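Local coordinates for extracellular solute-binding protein family 1 (Kribbella flavida, PDB 5IXP) that probably captures a solute outside the cell and passes it to a membrane ABC transporter for uptake, at residues Val2-Ala7 and Ala285-Leu290; Ile6-Glu11 and Ile30-Ala35; Ser15-Glu20 and Ala291-Ala296; Ser53-Ile58 and Pro278-Gln283; Asp78-Gly83 and Gly104-Tyr109. All blocks are in the same frame, centred on the assembly; numbering follows the deposited sequence.

In the fold
All five contacts lie in the amino-terminal lobe, one of two expected of a periplasmic-binding-protein fold. Between centres, interaction 1, which sets helix 284-294 on strand 2-8, is about 12 Å from interaction 2, which pairs that strand with strand 28-34, about 11 Å from interaction 3, which packs helix 15-24 beside the same helix, and about 9 Å from interaction 4, which joins the loops leading into strand 58-62 and helix 284-294. Interaction 5, where strand 108-121 begins, lies about 21 Å from interaction 2. Along the chain, interactions 1 and 3 alternate, 4 and 5 fall within the span of 1, and 2 closes before 4 and 5 open, so that distant segments build the lobe.

Interaction 1. Residues Val2-Ala7 and Ala285-Leu290; sequences VELTIA and AEAAKL
Leu4 carries this contact between strand 2-7 and helix 285-290. Its CB points at the helix, and CG lies anti to the carbonyl carbon (chi1 -64°), which sends both methyl groups into the gap between the two axes, 9.3 Å apart at their closest. The branch then divides the work. Leu4 CD1 sits 3.7 Å from Glu286 O and 3.8 Å from Leu290 CD2, where the two leucines slide past each other in opposite directions. Leu4 CD2 turns to Ala287, 4.3 Å from its CB. A forked leucine suits this place because it touches two points of the helix surface, and the small Ala287 lets strand and helix come close. Glu286 O already accepts from Leu290 N within the helix.

At the upstream end of the strand, Val2 meets only the aliphatic part of Glu286: Val2 CG1 lies 3.7 Å from Glu286 CG, the two chains crossing obliquely. In Glu286, chi1 (-65°) sets CG against the valine, and the bend at chi2 (-75°) turns the carboxylate back toward Lys289, a long ion pair one helical turn on. Leu290 also reaches Ile30 of the neighbouring strand and Ile58 of strand 58-62. The whole is the helix-on-sheet layer of an alpha/beta lobe of the periplasmic-binding-protein kind.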
# COMPACT_ATOMS: atom_id res chain seq x y z
N VAL A 2 -14.69 15.56 -27.81
CA VAL A 2 -13.66 15.64 -26.79
C VAL A 2 -12.85 14.35 -26.86
O VAL A 2 -13.41 13.26 -26.71
CB VAL A 2 -14.29 15.83 -25.40
CG1 VAL A 2 -13.23 15.86 -24.30
CG2 VAL A 2 -15.15 17.08 -25.37
N GLU A 3 -11.55 14.45 -27.09
CA GLU A 3 -10.70 13.27 -27.10
C GLU A 3 -9.83 13.27 -25.86
O GLU A 3 -9.07 14.21 -25.63
CB GLU A 3 -9.87 13.18 -28.38
CG GLU A 3 -10.74 13.32 -29.63
CD GLU A 3 -10.04 12.95 -30.93
OE1 GLU A 3 -10.72 12.30 -31.75
OE2 GLU A 3 -8.87 13.30 -31.12
N LEU A 4 -9.98 12.23 -25.04
CA LEU A 4 -9.24 12.09 -23.80
C LEU A 4 -8.35 10.86 -23.86
O LEU A 4 -8.78 9.81 -24.31
CB LEU A 4 -10.18 11.95 -22.60
CG LEU A 4 -11.10 13.13 -22.29
CD1 LEU A 4 -12.05 12.80 -21.15
CD2 LEU A 4 -10.25 14.36 -21.98
N THR A 5 -7.11 11.01 -23.40
CA THR A 5 -6.23 9.88 -23.17
C THR A 5 -6.11 9.66 -21.67
O THR A 5 -6.11 10.61 -20.89
CB THR A 5 -4.83 10.12 -23.75
OG1 THR A 5 -4.39 11.44 -23.41
CG2 THR A 5 -4.83 9.94 -25.26
N ILE A 6 -6.05 8.39 -21.27
CA ILE A 6 -5.81 8.03 -19.88
C ILE A 6 -4.69 7.00 -19.86
O ILE A 6 -4.74 6.01 -20.60
CB ILE A 6 -7.09 7.51 -19.19
CG1 ILE A 6 -6.75 6.99 -17.79
CG2 ILE A 6 -7.81 6.42 -20.03
CD1 ILE A 6 -8.00 6.75 -16.92
N ALA A 7 -3.66 7.26 -19.05
CA ALA A 7 -2.50 6.38 -18.96
C ALA A 7 -2.60 5.58 -17.67
O ALA A 7 -2.63 6.17 -16.58
CB ALA A 7 -1.20 7.17 -19.00
N ALA A 285 -11.54 20.10 -17.65
CA ALA A 285 -12.85 19.87 -17.05
C ALA A 285 -13.41 18.51 -17.45
O ALA A 285 -13.96 17.78 -16.60
CB ALA A 285 -13.81 20.99 -17.43
N GLU A 286 -13.28 18.14 -18.73
CA GLU A 286 -13.74 16.82 -19.16
C GLU A 286 -12.88 15.71 -18.56
O GLU A 286 -13.40 14.64 -18.22
CB GLU A 286 -13.74 16.72 -20.68
CG GLU A 286 -14.72 17.65 -21.37
CD GLU A 286 -16.17 17.19 -21.25
OE1 GLU A 286 -16.44 16.04 -20.86
OE2 GLU A 286 -17.05 18.00 -21.56
N ALA A 287 -11.57 15.95 -18.45
CA ALA A 287 -10.68 14.99 -17.80
C ALA A 287 -11.06 14.78 -16.34
O ALA A 287 -11.15 13.64 -15.87
CB ALA A 287 -9.22 15.45 -17.91
N ALA A 288 -11.28 15.88 -15.61
CA ALA A 288 -11.66 15.75 -14.20
C ALA A 288 -13.01 15.05 -14.06
O ALA A 288 -13.20 14.25 -13.13
CB ALA A 288 -11.69 17.12 -13.52
N LYS A 289 -13.95 15.33 -14.97
CA LYS A 289 -15.25 14.68 -14.90
C LYS A 289 -15.12 13.17 -15.08
O LYS A 289 -15.74 12.39 -14.35
CB LYS A 289 -16.20 15.24 -15.96
CG LYS A 289 -17.62 14.70 -15.78
CD LYS A 289 -18.51 14.80 -17.03
CE LYS A 289 -18.54 16.18 -17.62
NZ LYS A 289 -19.45 16.21 -18.81
N LEU A 290 -14.32 12.75 -16.06
CA LEU A 290 -14.13 11.33 -16.30
C LEU A 290 -13.41 10.67 -15.12
O LEU A 290 -13.79 9.57 -14.69
CB LEU A 290 -13.35 11.10 -17.60
CG LEU A 290 -12.92 9.64 -17.87
CD1 LEU A 290 -14.14 8.70 -17.92
CD2 LEU A 290 -12.08 9.53 -19.15

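Interaction 2. Residues Ile6-Glu11 and Ile30-Ala35; sequences IATFNE and ITERRA
Strands 2-8 and 28-34 are the two parallel strands of a beta-alpha-beta crossover, joined through helix 15-24, and here they pair side by side. Three backbone bonds hold them: Ile6 N to Thr31 O at 3.0 Å, Arg33 N to Ile6 O at 2.8 Å, and Thr8 N to Arg33 O at 3.0 Å, the first and last with the donor nearly along the C=O axis. Ile6 thus uses both its N-H and its carbonyl on the same neighbour. On the face toward the helix, Ile6 CG2 rests 3.9 Å from Ile30 CG2; the two beta-branched chains point the same way, suited to a strand face packed against a helix, where both touch Tyr18.

Ala7 and Arg33 turn to the other face, and Arg33 there bonds Gly54 O. Beyond the three bonds, on the face of Ile6 and Thr8, lies a salt-bridge network of Glu11, Glu32 and Arg34. Arg34, extended from CG to NE, grips Glu32 side-on, Arg34 NE and NH2 both on Glu32 OE1, NE at 2.7 Å. Glu11, bent at chi2, meets the NH1 and NH2 side of the guanidinium, NH2 only weakly, and its OE2 is also bonded by Gly13 N. Sharing one arginine, and one bridging water, probably eases the repulsion between the two carboxylates. Glu32 OE2 receives Tyr18 OH, besides a weak approach from Thr8 OG1. Arg34 NH1 reaches Glu11 OE1 at 3.0 Å; OE1 lies near the guanidinium plane, while NH1 stands above the carboxylate plane.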
# COMPACT_ATOMS: atom_id res chain seq x y z
N ILE A 6 -6.05 8.39 -21.27
CA ILE A 6 -5.81 8.03 -19.88
C ILE A 6 -4.69 7.00 -19.86
O ILE A 6 -4.74 6.01 -20.60
CB ILE A 6 -7.09 7.51 -19.19
CG1 ILE A 6 -6.75 6.99 -17.79
CG2 ILE A 6 -7.81 6.42 -20.03
CD1 ILE A 6 -8.00 6.75 -16.92
N ALA A 7 -3.66 7.26 -19.05
CA ALA A 7 -2.50 6.38 -18.96
C ALA A 7 -2.60 5.58 -17.67
O ALA A 7 -2.63 6.17 -16.58
CB ALA A 7 -1.20 7.17 -19.00
N THR A 8 -2.67 4.26 -17.78
CA THR A 8 -2.73 3.37 -16.64
C THR A 8 -1.58 2.37 -16.72
O THR A 8 -0.88 2.27 -17.72
CB THR A 8 -4.08 2.62 -16.54
OG1 THR A 8 -4.24 1.74 -17.66
CG2 THR A 8 -5.25 3.60 -16.49
N PHE A 9 -1.41 1.62 -15.64
CA PHE A 9 -0.35 0.63 -15.53
C PHE A 9 -0.96 -0.58 -14.83
O PHE A 9 -1.96 -0.47 -14.13
CB PHE A 9 0.86 1.17 -14.74
CG PHE A 9 0.50 1.73 -13.39
CD1 PHE A 9 0.43 0.90 -12.27
CD2 PHE A 9 0.20 3.08 -13.24
CE1 PHE A 9 0.06 1.41 -11.02
CE2 PHE A 9 -0.16 3.59 -12.01
CZ PHE A 9 -0.24 2.76 -10.90
N ASN A 10 -0.33 -1.74 -15.04
CA ASN A 10 -0.90 -3.00 -14.56
C ASN A 10 -2.35 -3.08 -15.03
O ASN A 10 -2.63 -2.72 -16.18
CB ASN A 10 -0.77 -3.12 -13.04
CG ASN A 10 0.69 -3.22 -12.59
OD1 ASN A 10 1.54 -3.75 -13.31
ND2 ASN A 10 0.97 -2.71 -11.39
N GLU A 11 -3.29 -3.52 -14.20
CA GLU A 11 -4.67 -3.67 -14.66
C GLU A 11 -5.62 -2.88 -13.76
O GLU A 11 -6.01 -3.35 -12.68
CB GLU A 11 -5.08 -5.14 -14.71
CG GLU A 11 -6.49 -5.33 -15.28
CD GLU A 11 -6.67 -4.63 -16.62
OE1 GLU A 11 -6.14 -5.14 -17.64
OE2 GLU A 11 -7.31 -3.56 -16.66
N ILE A 30 -12.43 8.05 -25.59
CA ILE A 30 -11.41 7.69 -24.62
C ILE A 30 -10.42 6.74 -25.28
O ILE A 30 -10.82 5.72 -25.87
CB ILE A 30 -12.01 7.02 -23.37
CG1 ILE A 30 -12.99 7.95 -22.66
CG2 ILE A 30 -10.89 6.59 -22.40
CD1 ILE A 30 -13.82 7.24 -21.58
N THR A 31 -9.14 7.03 -25.12
CA THR A 31 -8.08 6.13 -25.53
C THR A 31 -7.21 5.84 -24.31
O THR A 31 -6.78 6.77 -23.63
CB THR A 31 -7.21 6.73 -26.63
OG1 THR A 31 -8.03 7.16 -27.73
CG2 THR A 31 -6.18 5.70 -27.12
N GLU A 32 -6.97 4.56 -24.03
CA GLU A 32 -6.11 4.18 -22.92
C GLU A 32 -4.69 3.93 -23.43
O GLU A 32 -4.51 3.30 -24.48
CB GLU A 32 -6.63 2.93 -22.20
CG GLU A 32 -5.86 2.61 -20.91
CD GLU A 32 -6.40 1.38 -20.17
OE1 GLU A 32 -6.45 0.29 -20.79
OE2 GLU A 32 -6.80 1.51 -18.98
N ARG A 33 -3.71 4.41 -22.67
CA ARG A 33 -2.29 4.22 -22.96
C ARG A 33 -1.68 3.39 -21.84
O ARG A 33 -1.87 3.71 -20.66
CB ARG A 33 -1.61 5.60 -23.07
CG ARG A 33 -0.12 5.59 -23.24
CD ARG A 33 0.41 7.01 -23.12
NE ARG A 33 -0.21 7.91 -24.09
CZ ARG A 33 -0.10 9.23 -24.05
NH1 ARG A 33 0.58 9.81 -23.08
NH2 ARG A 33 -0.70 9.98 -24.98
N ARG A 34 -0.98 2.32 -22.19
CA ARG A 34 -0.36 1.44 -21.19
C ARG A 34 1.12 1.30 -21.51
O ARG A 34 1.47 0.66 -22.50
CB ARG A 34 -1.02 0.06 -21.17
CG ARG A 34 -2.47 0.06 -20.81
CD ARG A 34 -2.98 -1.37 -20.67
NE ARG A 34 -4.40 -1.38 -20.37
CZ ARG A 34 -5.03 -2.38 -19.76
NH1 ARG A 34 -4.37 -3.47 -19.38
NH2 ARG A 34 -6.33 -2.27 -19.51
N ALA A 35 1.98 1.87 -20.67
CA ALA A 35 3.40 1.54 -20.75
C ALA A 35 3.60 0.05 -20.47
O ALA A 35 2.79 -0.61 -19.80
CB ALA A 35 4.21 2.38 -19.76
O HOH W 1 0.97 4.09 -19.18
O HOH W 2 2.04 -1.70 -16.86
O HOH W 3 -7.74 -0.52 -17.34

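Interaction 3. Residues Ser15-Glu20 and Ala291-Ala296; sequences SDLYRE and AAWLTA
Two helices meet here on one face of the lobe's beta sheet: helix 15-24, the crossover helix of the first beta-alpha-beta unit, and the last turn of helix 284-294. Their backbones come closest at Leu17 and Leu294, whose CA atoms are 7.3 Å apart, and no hydrogen bond crosses between them.

Trp293 does most of the reaching. With CG anti to the backbone N (chi1 -179°), the indole extends from its helix so that the six-membered ring arrives at helix 15-24 with its CZ3 and CH2 corner. That corner lies obliquely against the backbone: Trp293 CZ3 and CH2 are both 3.4 Å from Leu17 O, while Trp293 CZ3 is 3.8 Å from Leu17 CB. Beyond it, Glu20 OE1 stands at the edge of the indole, 3.8 Å from Trp293 CH2 and near the ring plane, with the carboxylate turned 75° to the ring. This setting is probably favourable, since ring hydrogens carry slight positive charge; the main partner of that oxygen is Lys302, through a salt bridge. A long flat residue suits the position, since it spans the gap between the helices, and the Tyr21 ring also meets it.

Leu294 fills the side nearer the sheet. Leu294 CD2 is 3.9 Å from Leu17 CB and 4.2 Å from Tyr18 CE1, crossing the tyrosine side chain at about a right angle. After Leu294 the helix ends: Thr295 leaves helical geometry, and Ala296 N, at the N-cap of the next helix, still bonds Trp293 O at 3.1 Å.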
# COMPACT_ATOMS: atom_id res chain seq x y z
N SER A 15 -11.60 -1.28 -18.68
CA SER A 15 -11.95 -1.44 -20.09
C SER A 15 -13.45 -1.33 -20.34
O SER A 15 -13.89 -0.62 -21.26
CB SER A 15 -11.42 -2.77 -20.63
OG SER A 15 -10.00 -2.76 -20.65
N ASP A 16 -14.27 -2.02 -19.54
CA ASP A 16 -15.71 -1.92 -19.73
C ASP A 16 -16.22 -0.53 -19.35
O ASP A 16 -17.19 -0.05 -19.93
CB ASP A 16 -16.47 -2.96 -18.91
CG ASP A 16 -16.09 -4.38 -19.28
OD1 ASP A 16 -15.76 -4.62 -20.46
OD2 ASP A 16 -16.13 -5.26 -18.38
N LEU A 17 -15.58 0.10 -18.37
CA LEU A 17 -16.03 1.41 -17.92
C LEU A 17 -15.88 2.45 -19.02
O LEU A 17 -16.75 3.32 -19.17
CB LEU A 17 -15.27 1.84 -16.67
CG LEU A 17 -15.36 0.88 -15.49
CD1 LEU A 17 -14.78 1.51 -14.24
CD2 LEU A 17 -16.80 0.47 -15.26
N TYR A 18 -14.79 2.38 -19.80
CA TYR A 18 -14.62 3.33 -20.89
C TYR A 18 -15.77 3.22 -21.88
O TYR A 18 -16.27 4.24 -22.37
CB TYR A 18 -13.30 3.10 -21.62
CG TYR A 18 -12.05 3.19 -20.77
CD1 TYR A 18 -11.93 4.13 -19.75
CD2 TYR A 18 -10.97 2.34 -21.02
CE1 TYR A 18 -10.76 4.22 -18.98
CE2 TYR A 18 -9.80 2.42 -20.25
CZ TYR A 18 -9.70 3.36 -19.24
OH TYR A 18 -8.55 3.44 -18.49
N ARG A 19 -16.19 1.99 -22.20
CA ARG A 19 -17.31 1.79 -23.11
C ARG A 19 -18.59 2.39 -22.54
O ARG A 19 -19.36 3.04 -23.25
CB ARG A 19 -17.51 0.31 -23.40
CG ARG A 19 -16.33 -0.36 -24.06
CD ARG A 19 -16.58 -1.83 -24.39
NE ARG A 19 -15.35 -2.48 -24.84
CZ ARG A 19 -14.64 -3.33 -24.10
NH1 ARG A 19 -15.05 -3.67 -22.88
NH2 ARG A 19 -13.53 -3.85 -24.59
N GLU A 20 -18.82 2.17 -21.24
CA GLU A 20 -20.01 2.72 -20.59
C GLU A 20 -20.01 4.24 -20.64
O GLU A 20 -21.03 4.86 -20.96
CB GLU A 20 -20.07 2.23 -19.14
CG GLU A 20 -20.30 0.75 -19.00
CD GLU A 20 -20.25 0.28 -17.56
OE1 GLU A 20 -19.76 1.03 -16.70
OE2 GLU A 20 -20.70 -0.85 -17.30
N ALA A 291 -12.39 11.34 -14.57
CA ALA A 291 -11.66 10.79 -13.43
C ALA A 291 -12.58 10.63 -12.23
O ALA A 291 -12.51 9.63 -11.50
CB ALA A 291 -10.47 11.66 -13.08
N ALA A 292 -13.46 11.61 -12.00
CA ALA A 292 -14.40 11.51 -10.89
C ALA A 292 -15.36 10.35 -11.11
O ALA A 292 -15.71 9.62 -10.17
CB ALA A 292 -15.16 12.82 -10.71
N TRP A 293 -15.81 10.15 -12.35
CA TRP A 293 -16.74 9.05 -12.61
C TRP A 293 -16.05 7.70 -12.45
O TRP A 293 -16.62 6.77 -11.85
CB TRP A 293 -17.34 9.19 -14.01
CG TRP A 293 -18.32 8.11 -14.33
CD1 TRP A 293 -19.64 8.07 -13.98
CD2 TRP A 293 -18.06 6.90 -15.05
NE1 TRP A 293 -20.22 6.91 -14.45
CE2 TRP A 293 -19.27 6.18 -15.11
CE3 TRP A 293 -16.92 6.36 -15.66
CZ2 TRP A 293 -19.37 4.94 -15.75
CZ3 TRP A 293 -17.02 5.15 -16.31
CH2 TRP A 293 -18.24 4.45 -16.35
N LEU A 294 -14.83 7.56 -12.96
CA LEU A 294 -14.11 6.30 -12.84
C LEU A 294 -13.86 5.92 -11.38
O LEU A 294 -13.69 4.74 -11.08
CB LEU A 294 -12.77 6.37 -13.59
CG LEU A 294 -12.83 6.37 -15.13
CD1 LEU A 294 -11.48 6.80 -15.69
CD2 LEU A 294 -13.25 5.00 -15.69
N THR A 295 -13.80 6.90 -10.48
CA THR A 295 -13.52 6.63 -9.07
C THR A 295 -14.77 6.71 -8.20
O THR A 295 -14.65 6.62 -6.97
CB THR A 295 -12.44 7.58 -8.54
OG1 THR A 295 -12.86 8.94 -8.71
CG2 THR A 295 -11.13 7.34 -9.29
N ALA A 296 -15.96 6.86 -8.80
CA ALA A 296 -17.20 6.87 -8.05
C ALA A 296 -17.51 5.48 -7.48
O ALA A 296 -17.05 4.47 -8.02
CB ALA A 296 -18.35 7.35 -8.94

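Interaction 4. Residues Ser53-Ile58 and Pro278-Gln283; sequences SGMADI and PTQSTQ
A buried carboxylate, Asp57, is gripped by Ser281 OG on one oxygen and by Thr5 N of strand 2-8 on the other, between two loops without regular structure up to the start of a strand at Ile58. One loop holds a type I turn (Pro278 to Ser281) and an ST turn. Gln280, inside the first turn, stretches out to residues 53-55. Gln280 OE1 takes Met55 N at 3.1 Å, the donor lying above the carbonyl plane, and its NE2 bonds Asn48 O, so a glutamine, with an acceptor and a donor at one tip, suits the spot. The side chain of Met55, deposited as selenomethionine, crosses the Gln280 chain at about a right angle. Met55 SE lies 3.6 Å from Pro278 CB, and the bend at chi3 (88°) brings Met55 CE to Pro278 CG, 3.7 Å away. That proline ring fills the centre, with Pro278 CD 3.4 Å from Asp57 O.

On the far side, Ser281 OG, anti to its backbone N (chi1 175°), donates to the anti lone pair of Asp57 OD1 at 2.7 Å. The same hydroxyl accepts from Gln283 N, closing the ST turn just before helix 284-294. A water also donates to Asp57 OD1, at 2.6 Å, and accepts from Thr282 N.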
# COMPACT_ATOMS: atom_id res chain seq x y z
N SER A 53 5.23 18.13 -22.70
CA SER A 53 4.51 17.50 -23.80
C SER A 53 4.40 16.00 -23.57
O SER A 53 5.23 15.39 -22.88
CB SER A 53 5.19 17.77 -25.14
OG SER A 53 6.46 17.16 -25.17
N GLY A 54 3.37 15.40 -24.17
CA GLY A 54 3.23 13.96 -24.20
C GLY A 54 2.38 13.35 -23.11
O GLY A 54 2.06 12.16 -23.20
N MSE A 55 2.02 14.11 -22.08
CA MSE A 55 1.21 13.54 -20.99
C MSE A 55 -0.20 13.21 -21.43
O MSE A 55 -0.79 13.88 -22.29
CB MSE A 55 1.16 14.49 -19.80
CG MSE A 55 2.53 14.75 -19.21
SE MSE A 55 2.47 15.70 -17.52
CE MSE A 55 2.32 14.18 -16.35
N ALA A 56 -0.74 12.16 -20.82
CA ALA A 56 -2.15 11.85 -20.98
C ALA A 56 -2.99 12.89 -20.26
O ALA A 56 -2.52 13.63 -19.39
CB ALA A 56 -2.45 10.45 -20.45
N ASP A 57 -4.27 12.98 -20.65
CA ASP A 57 -5.18 13.88 -19.96
C ASP A 57 -5.44 13.42 -18.53
O ASP A 57 -5.62 14.25 -17.64
CB ASP A 57 -6.50 13.99 -20.71
CG ASP A 57 -6.32 14.54 -22.10
OD1 ASP A 57 -6.08 15.76 -22.22
OD2 ASP A 57 -6.39 13.74 -23.07
N ILE A 58 -5.50 12.10 -18.31
CA ILE A 58 -5.57 11.52 -16.97
C ILE A 58 -4.34 10.64 -16.81
O ILE A 58 -4.13 9.73 -17.62
CB ILE A 58 -6.86 10.71 -16.76
CG1 ILE A 58 -8.09 11.61 -16.87
CG2 ILE A 58 -6.83 10.00 -15.37
CD1 ILE A 58 -9.43 10.83 -16.96
N PRO A 278 -2.91 16.40 -15.39
CA PRO A 278 -1.84 17.40 -15.57
C PRO A 278 -2.39 18.69 -16.15
O PRO A 278 -3.38 18.69 -16.90
CB PRO A 278 -0.88 16.72 -16.55
CG PRO A 278 -1.19 15.29 -16.50
CD PRO A 278 -2.67 15.18 -16.18
N THR A 279 -1.72 19.81 -15.83
CA THR A 279 -2.10 21.06 -16.48
C THR A 279 -1.82 21.04 -17.98
O THR A 279 -2.34 21.89 -18.70
CB THR A 279 -1.40 22.26 -15.84
OG1 THR A 279 0.02 22.07 -15.87
CG2 THR A 279 -1.88 22.46 -14.40
N GLN A 280 -1.02 20.08 -18.45
CA GLN A 280 -0.81 19.91 -19.89
C GLN A 280 -2.12 19.62 -20.61
O GLN A 280 -2.23 19.89 -21.81
CB GLN A 280 0.14 18.75 -20.15
CG GLN A 280 1.57 19.13 -20.24
CD GLN A 280 2.43 17.94 -20.59
OE1 GLN A 280 2.12 17.18 -21.52
NE2 GLN A 280 3.52 17.76 -19.85
N SER A 281 -3.10 19.06 -19.92
CA SER A 281 -4.34 18.68 -20.60
C SER A 281 -5.04 19.91 -21.15
O SER A 281 -5.21 20.91 -20.45
CB SER A 281 -5.27 17.93 -19.65
OG SER A 281 -6.51 17.66 -20.30
N THR A 282 -5.47 19.82 -22.41
CA THR A 282 -6.29 20.87 -23.00
C THR A 282 -7.77 20.70 -22.69
O THR A 282 -8.57 21.55 -23.10
CB THR A 282 -6.09 20.91 -24.52
OG1 THR A 282 -6.56 19.68 -25.09
CG2 THR A 282 -4.62 21.12 -24.88
N GLN A 283 -8.15 19.64 -21.99
CA GLN A 283 -9.54 19.40 -21.60
C GLN A 283 -9.64 19.10 -20.11
O GLN A 283 -10.13 18.05 -19.71
CB GLN A 283 -10.13 18.24 -22.40
CG GLN A 283 -10.08 18.38 -23.91
CD GLN A 283 -11.32 19.03 -24.46
OE1 GLN A 283 -12.15 19.55 -23.72
NE2 GLN A 283 -11.44 19.01 -25.78
O HOH W 4 0.07 16.86 -23.30
O HOH W 5 -4.86 17.30 -23.97

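Interaction 5. Residues Asp78-Gly83 and Gly104-Tyr109; sequences DLRDHG and GRIIGY
Two backbone-directed hydrogen bonds join these segments. Leu79 N meets Ile106 O at 2.8 Å, nearly along the C=O axis, and Ile106 N meets Asp78 OD1 at 3.0 Å. That oxygen also accepts from Arg80 N, forming an Asx turn; both donors approach from above the carboxylate plane, and aspartate is short enough to serve them. A water at the edge of the Tyr109 ring links Tyr109 OH to His82 O.

Among charged groups, Arg80 NH1 pairs with Asp78 OD2. The arginine chain, bent at chi2 and chi3, lays one guanidinium face over Gly104, whose O is 3.0 Å from Arg80 CZ: a close approach, but not a hydrogen bond. Glycine suits this place by its positive phi of 100°.

The apolar contacts centre on Leu79. Leu79 CD1 sits over the Tyr109 ring, 3.6 Å from the centroid and 6° off the normal, a CH-pi contact made tip to tip. Ile106 CG1 packs 3.6 Å from Arg80 CD, across the arginine's aliphatic part.

Around this core, Tyr109, on the strand 108-121, lies against Ala291 and Ala292 of helix 284-294 and meets the Trp91 ring, while Leu79 touches Ala288 of that helix and Ala84 of helix 84-87.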
# COMPACT_ATOMS: atom_id res chain seq x y z
N ASP A 78 -5.69 21.40 -9.74
CA ASP A 78 -6.33 21.30 -8.43
C ASP A 78 -7.78 20.88 -8.66
O ASP A 78 -8.58 21.65 -9.20
CB ASP A 78 -6.24 22.65 -7.71
CG ASP A 78 -6.88 22.63 -6.33
OD1 ASP A 78 -7.31 21.55 -5.87
OD2 ASP A 78 -6.95 23.72 -5.70
N LEU A 79 -8.11 19.63 -8.31
CA LEU A 79 -9.44 19.13 -8.60
C LEU A 79 -10.52 19.86 -7.80
O LEU A 79 -11.71 19.74 -8.13
CB LEU A 79 -9.49 17.61 -8.35
CG LEU A 79 -8.49 16.84 -9.25
CD1 LEU A 79 -8.30 15.39 -8.80
CD2 LEU A 79 -8.91 16.88 -10.72
N ARG A 80 -10.14 20.63 -6.79
CA ARG A 80 -11.11 21.52 -6.14
C ARG A 80 -11.68 22.54 -7.11
O ARG A 80 -12.80 23.01 -6.92
CB ARG A 80 -10.47 22.22 -4.95
CG ARG A 80 -10.34 21.31 -3.76
CD ARG A 80 -9.02 21.49 -3.09
NE ARG A 80 -9.07 22.48 -2.03
CZ ARG A 80 -8.38 23.61 -2.02
NH1 ARG A 80 -7.56 23.91 -3.02
NH2 ARG A 80 -8.49 24.44 -1.00
N ASP A 81 -10.92 22.88 -8.16
CA ASP A 81 -11.47 23.76 -9.19
C ASP A 81 -12.52 23.07 -10.04
O ASP A 81 -13.12 23.73 -10.89
CB ASP A 81 -10.36 24.29 -10.10
CG ASP A 81 -9.40 25.22 -9.37
OD1 ASP A 81 -9.83 25.91 -8.42
OD2 ASP A 81 -8.22 25.28 -9.75
N HIS A 82 -12.77 21.77 -9.82
CA HIS A 82 -13.73 21.03 -10.63
C HIS A 82 -14.64 20.17 -9.76
O HIS A 82 -15.15 19.14 -10.22
CB HIS A 82 -13.01 20.17 -11.67
CG HIS A 82 -12.11 20.96 -12.55
ND1 HIS A 82 -12.54 21.58 -13.70
CD2 HIS A 82 -10.80 21.29 -12.42
CE1 HIS A 82 -11.54 22.23 -14.26
NE2 HIS A 82 -10.47 22.07 -13.50
N GLY A 83 -14.84 20.56 -8.51
CA GLY A 83 -15.84 19.93 -7.66
C GLY A 83 -15.32 18.96 -6.62
O GLY A 83 -16.14 18.36 -5.92
N GLY A 104 -3.52 22.53 0.65
CA GLY A 104 -4.90 22.14 0.47
C GLY A 104 -5.32 21.76 -0.94
O GLY A 104 -6.48 21.40 -1.14
N ARG A 105 -4.42 21.85 -1.92
CA ARG A 105 -4.79 21.47 -3.28
C ARG A 105 -4.92 19.95 -3.39
O ARG A 105 -4.12 19.21 -2.81
CB ARG A 105 -3.76 22.00 -4.27
CG ARG A 105 -3.79 23.52 -4.42
CD ARG A 105 -2.64 24.01 -5.30
NE ARG A 105 -1.35 23.93 -4.62
CZ ARG A 105 -0.18 24.11 -5.22
NH1 ARG A 105 0.95 24.03 -4.53
NH2 ARG A 105 -0.14 24.36 -6.53
N ILE A 106 -5.92 19.49 -4.12
CA ILE A 106 -6.18 18.06 -4.27
C ILE A 106 -5.81 17.69 -5.70
O ILE A 106 -6.46 18.13 -6.66
CB ILE A 106 -7.63 17.70 -3.95
CG1 ILE A 106 -7.96 18.06 -2.50
CG2 ILE A 106 -7.88 16.21 -4.21
CD1 ILE A 106 -9.42 17.90 -2.15
N ILE A 107 -4.76 16.87 -5.87
CA ILE A 107 -4.27 16.59 -7.21
C ILE A 107 -4.66 15.21 -7.70
O ILE A 107 -4.38 14.89 -8.86
CB ILE A 107 -2.75 16.78 -7.31
CG1 ILE A 107 -1.99 15.76 -6.46
CG2 ILE A 107 -2.36 18.22 -6.94
CD1 ILE A 107 -0.49 15.70 -6.80
N GLY A 108 -5.30 14.39 -6.88
CA GLY A 108 -5.69 13.06 -7.31
C GLY A 108 -7.02 12.62 -6.74
O GLY A 108 -7.40 12.97 -5.62
N TYR A 109 -7.73 11.81 -7.54
CA TYR A 109 -8.92 11.09 -7.11
C TYR A 109 -8.56 9.63 -6.86
O TYR A 109 -8.03 8.96 -7.75
CB TYR A 109 -10.01 11.17 -8.18
CG TYR A 109 -10.73 12.50 -8.27
CD1 TYR A 109 -10.89 13.30 -7.15
CD2 TYR A 109 -11.28 12.92 -9.48
CE1 TYR A 109 -11.59 14.51 -7.21
CE2 TYR A 109 -11.98 14.13 -9.56
CZ TYR A 109 -12.12 14.92 -8.43
OH TYR A 109 -12.81 16.11 -8.51
O HOH W 6 -14.23 16.55 -10.88